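Local coordinates for protein GCN5-related N-acetyltransferase (Sphaerobacter thermophilus, PDB 3TT2) that probably transfers acyl groups, most likely acetyl from acetyl-CoA as in other GCN5-related N-acetyltransferases, at residues Ala295-Leu298 with Tyr299-Gly303. Numbering follows the deposited sequence.
Sequences APRL and YRRAG
Leu298 and Pro296 both pack against the ring of Tyr299, one over a face and the other at its edge. Methyl CD2 of Leu298 makes a CH-pi contact, 3.9 Å from the centroid of the Tyr299 ring and displaced toward its CZ side. CG of Leu298, anti to the backbone N (chi1 168°) and beside the carbonyl carbon, leads forward and sets CD2 over the ring of the next residue. Pro296 instead runs alongside the tyrosine, and its CG lies in the ring plane, 3.8 Å from CE2 of Tyr299. With an alanine here instead of Tyr299, Leu298 CD2 and the Pro296 ring would probably lose their shared partner, and a gap would open toward strands 282-290 and 148-159.

Backbone bonds wind the short helix 297-301. Tyr299 N donates to Pro296 O at 3.2 Å, and Arg301 N to Arg297 O at 3.1 Å. Ala302 N bonds only weakly to Leu298 O. Gly303, with positive phi (100°), ends the helix in a Schellman motif, its N bonded to Arg300 O.

On the exposed flank, the extended side chains of Arg297 and Arg301 pass obliquely. The guanidinium of Arg301 rests one face against the aliphatic part of Arg297, with NH2 of Arg301 3.6 Å from CD of Arg297. Their guanidinium planes are 28° apart, and the nearest charged atoms, Arg297 NE and Arg301 NH2, stay 4.6 Å apart; a bound glycerol lies beside Arg301.

Helix 297-301 lies in the connection between strand 282-290 and strand 305-316, in the second GNAT-family region of the chain. Tyr299 is buried against Leu285 and Val287 of strand 282-290 and Met156 of strand 148-159, while Leu298 and Ala302 pack on helix 263-278 through Ala264, Leu265 and Leu268.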
ATOM      1  N   ALA A 295      -9.822   3.412  12.411  1.00 62.69           N
ATOM      2  CA  ALA A 295     -10.462   2.814  11.242  1.00 59.66           C
ATOM      3  C   ALA A 295     -11.982   2.769  11.422  1.00 61.51           C
ATOM      4  O   ALA A 295     -12.486   2.720  12.555  1.00 61.69           O
ATOM      5  CB  ALA A 295      -9.889   1.436  10.968  1.00 55.71           C
ATOM      6  N   PRO A 296     -12.716   2.844  10.305  1.00 59.32           N
ATOM      7  CA  PRO A 296     -14.172   2.745  10.298  1.00 58.18           C
ATOM      8  C   PRO A 296     -14.632   1.493  11.014  1.00 60.44           C
ATOM      9  O   PRO A 296     -14.003   0.430  10.853  1.00 60.21           O
ATOM     10  CB  PRO A 296     -14.478   2.593   8.826  1.00 38.83           C
ATOM     11  CG  PRO A 296     -13.420   3.344   8.171  1.00 48.70           C
ATOM     12  CD  PRO A 296     -12.190   3.064   8.951  1.00 51.32           C
ATOM     13  N   ARG A 297     -15.732   1.598  11.760  1.00 56.82           N
ATOM     14  CA  ARG A 297     -16.266   0.444  12.472  1.00 53.60           C
ATOM     15  C   ARG A 297     -16.519  -0.725  11.517  1.00 54.61           C
ATOM     16  O   ARG A 297     -16.576  -1.868  11.948  1.00 59.32           O
ATOM     17  CB  ARG A 297     -17.518   0.803  13.281  1.00 53.72           C
ATOM     18  CG  ARG A 297     -17.224   1.643  14.527  1.00 51.44           C
ATOM     19  CD  ARG A 297     -18.473   1.810  15.374  1.00 51.67           C
ATOM     20  NE  ARG A 297     -18.288   2.799  16.432  1.00 61.83           N
ATOM     21  CZ  ARG A 297     -17.855   2.527  17.656  1.00 70.59           C
ATOM     22  NH1 ARG A 297     -17.553   1.283  17.996  1.00 73.88           N
ATOM     23  NH2 ARG A 297     -17.724   3.501  18.542  1.00 78.65           N
ATOM     24  N   LEU A 298     -16.605  -0.433  10.220  1.00 48.13           N
ATOM     25  CA  LEU A 298     -16.801  -1.442   9.190  1.00 44.55           C
ATOM     26  C   LEU A 298     -15.880  -2.649   9.326  1.00 54.27           C
ATOM     27  O   LEU A 298     -16.318  -3.798   9.217  1.00 59.41           O
ATOM     28  CB  LEU A 298     -16.532  -0.819   7.826  1.00 45.47           C
ATOM     29  CG  LEU A 298     -16.416  -1.807   6.666  1.00 44.78           C
ATOM     30  CD1 LEU A 298     -17.695  -2.632   6.500  1.00 52.78           C
ATOM     31  CD2 LEU A 298     -16.041  -1.133   5.364  1.00 37.30           C
ATOM     32  N   TYR A 299     -14.599  -2.391   9.569  1.00 57.88           N
ATOM     33  CA  TYR A 299     -13.571  -3.435   9.439  1.00 46.53           C
ATOM     34  C   TYR A 299     -13.540  -4.382  10.625  1.00 53.14           C
ATOM     35  O   TYR A 299     -13.462  -5.593  10.467  1.00 58.19           O
ATOM     36  CB  TYR A 299     -12.215  -2.799   9.144  1.00 40.85           C
ATOM     37  CG  TYR A 299     -12.267  -2.044   7.838  1.00 46.18           C
ATOM     38  CD1 TYR A 299     -12.069  -2.708   6.634  1.00 51.38           C
ATOM     39  CD2 TYR A 299     -12.587  -0.688   7.795  1.00 51.23           C
ATOM     40  CE1 TYR A 299     -12.143  -2.047   5.428  1.00 42.48           C
ATOM     41  CE2 TYR A 299     -12.682  -0.011   6.582  1.00 52.42           C
ATOM     42  CZ  TYR A 299     -12.452  -0.704   5.400  1.00 45.17           C
ATOM     43  OH  TYR A 299     -12.517  -0.087   4.175  1.00 43.72           O
ATOM     44  N   ARG A 300     -13.649  -3.824  11.821  1.00 60.29           N
ATOM     45  CA  ARG A 300     -13.749  -4.640  13.009  1.00 59.36           C
ATOM     46  C   ARG A 300     -15.052  -5.466  12.973  1.00 63.31           C
ATOM     47  O   ARG A 300     -15.068  -6.658  13.303  1.00 69.17           O
ATOM     48  CB  ARG A 300     -13.628  -3.750  14.235  1.00 60.73           C
ATOM     49  CG  ARG A 300     -13.981  -4.412  15.523  1.00 74.40           C
ATOM     50  CD  ARG A 300     -13.413  -3.643  16.691  1.00 88.49           C
ATOM     51  NE  ARG A 300     -13.825  -4.239  17.957  1.00102.39           N
ATOM     52  CZ  ARG A 300     -13.649  -3.668  19.144  1.00112.67           C
ATOM     53  NH1 ARG A 300     -13.069  -2.475  19.231  1.00116.31           N
ATOM     54  NH2 ARG A 300     -14.057  -4.290  20.245  1.00115.18           N
ATOM     55  N   ARG A 301     -16.129  -4.850  12.507  1.00 60.26           N
ATOM     56  CA  ARG A 301     -17.400  -5.554  12.327  1.00 52.16           C
ATOM     57  C   ARG A 301     -17.309  -6.680  11.308  1.00 48.27           C
ATOM     58  O   ARG A 301     -18.105  -7.597  11.361  1.00 49.24           O
ATOM     59  CB  ARG A 301     -18.529  -4.586  11.944  1.00 34.37           C
ATOM     60  CG  ARG A 301     -19.034  -3.779  13.120  1.00 42.01           C
ATOM     61  CD  ARG A 301     -20.205  -2.906  12.755  1.00 42.56           C
ATOM     62  NE  ARG A 301     -20.649  -2.112  13.895  1.00 52.87           N
ATOM     63  CZ  ARG A 301     -21.067  -0.852  13.806  1.00 53.80           C
ATOM     64  NH1 ARG A 301     -21.086  -0.236  12.622  1.00 51.07           N
ATOM     65  NH2 ARG A 301     -21.450  -0.200  14.900  1.00 47.90           N
ATOM     66  N   ALA A 302     -16.362  -6.609  10.377  1.00 47.93           N
ATOM     67  CA  ALA A 302     -16.218  -7.677   9.391  1.00 49.70           C
ATOM     68  C   ALA A 302     -15.306  -8.792   9.920  1.00 54.32           C
ATOM     69  O   ALA A 302     -15.049  -9.798   9.253  1.00 57.80           O
ATOM     70  CB  ALA A 302     -15.738  -7.143   8.054  1.00 36.77           C
ATOM     71  N   GLY A 303     -14.845  -8.609  11.147  1.00 52.90           N
ATOM     72  CA  GLY A 303     -14.074  -9.635  11.816  1.00 55.66           C
ATOM     73  C   GLY A 303     -12.592  -9.356  11.748  1.00 54.20           C
ATOM     74  O   GLY A 303     -11.761 -10.188  12.131  1.00 54.76           O
TER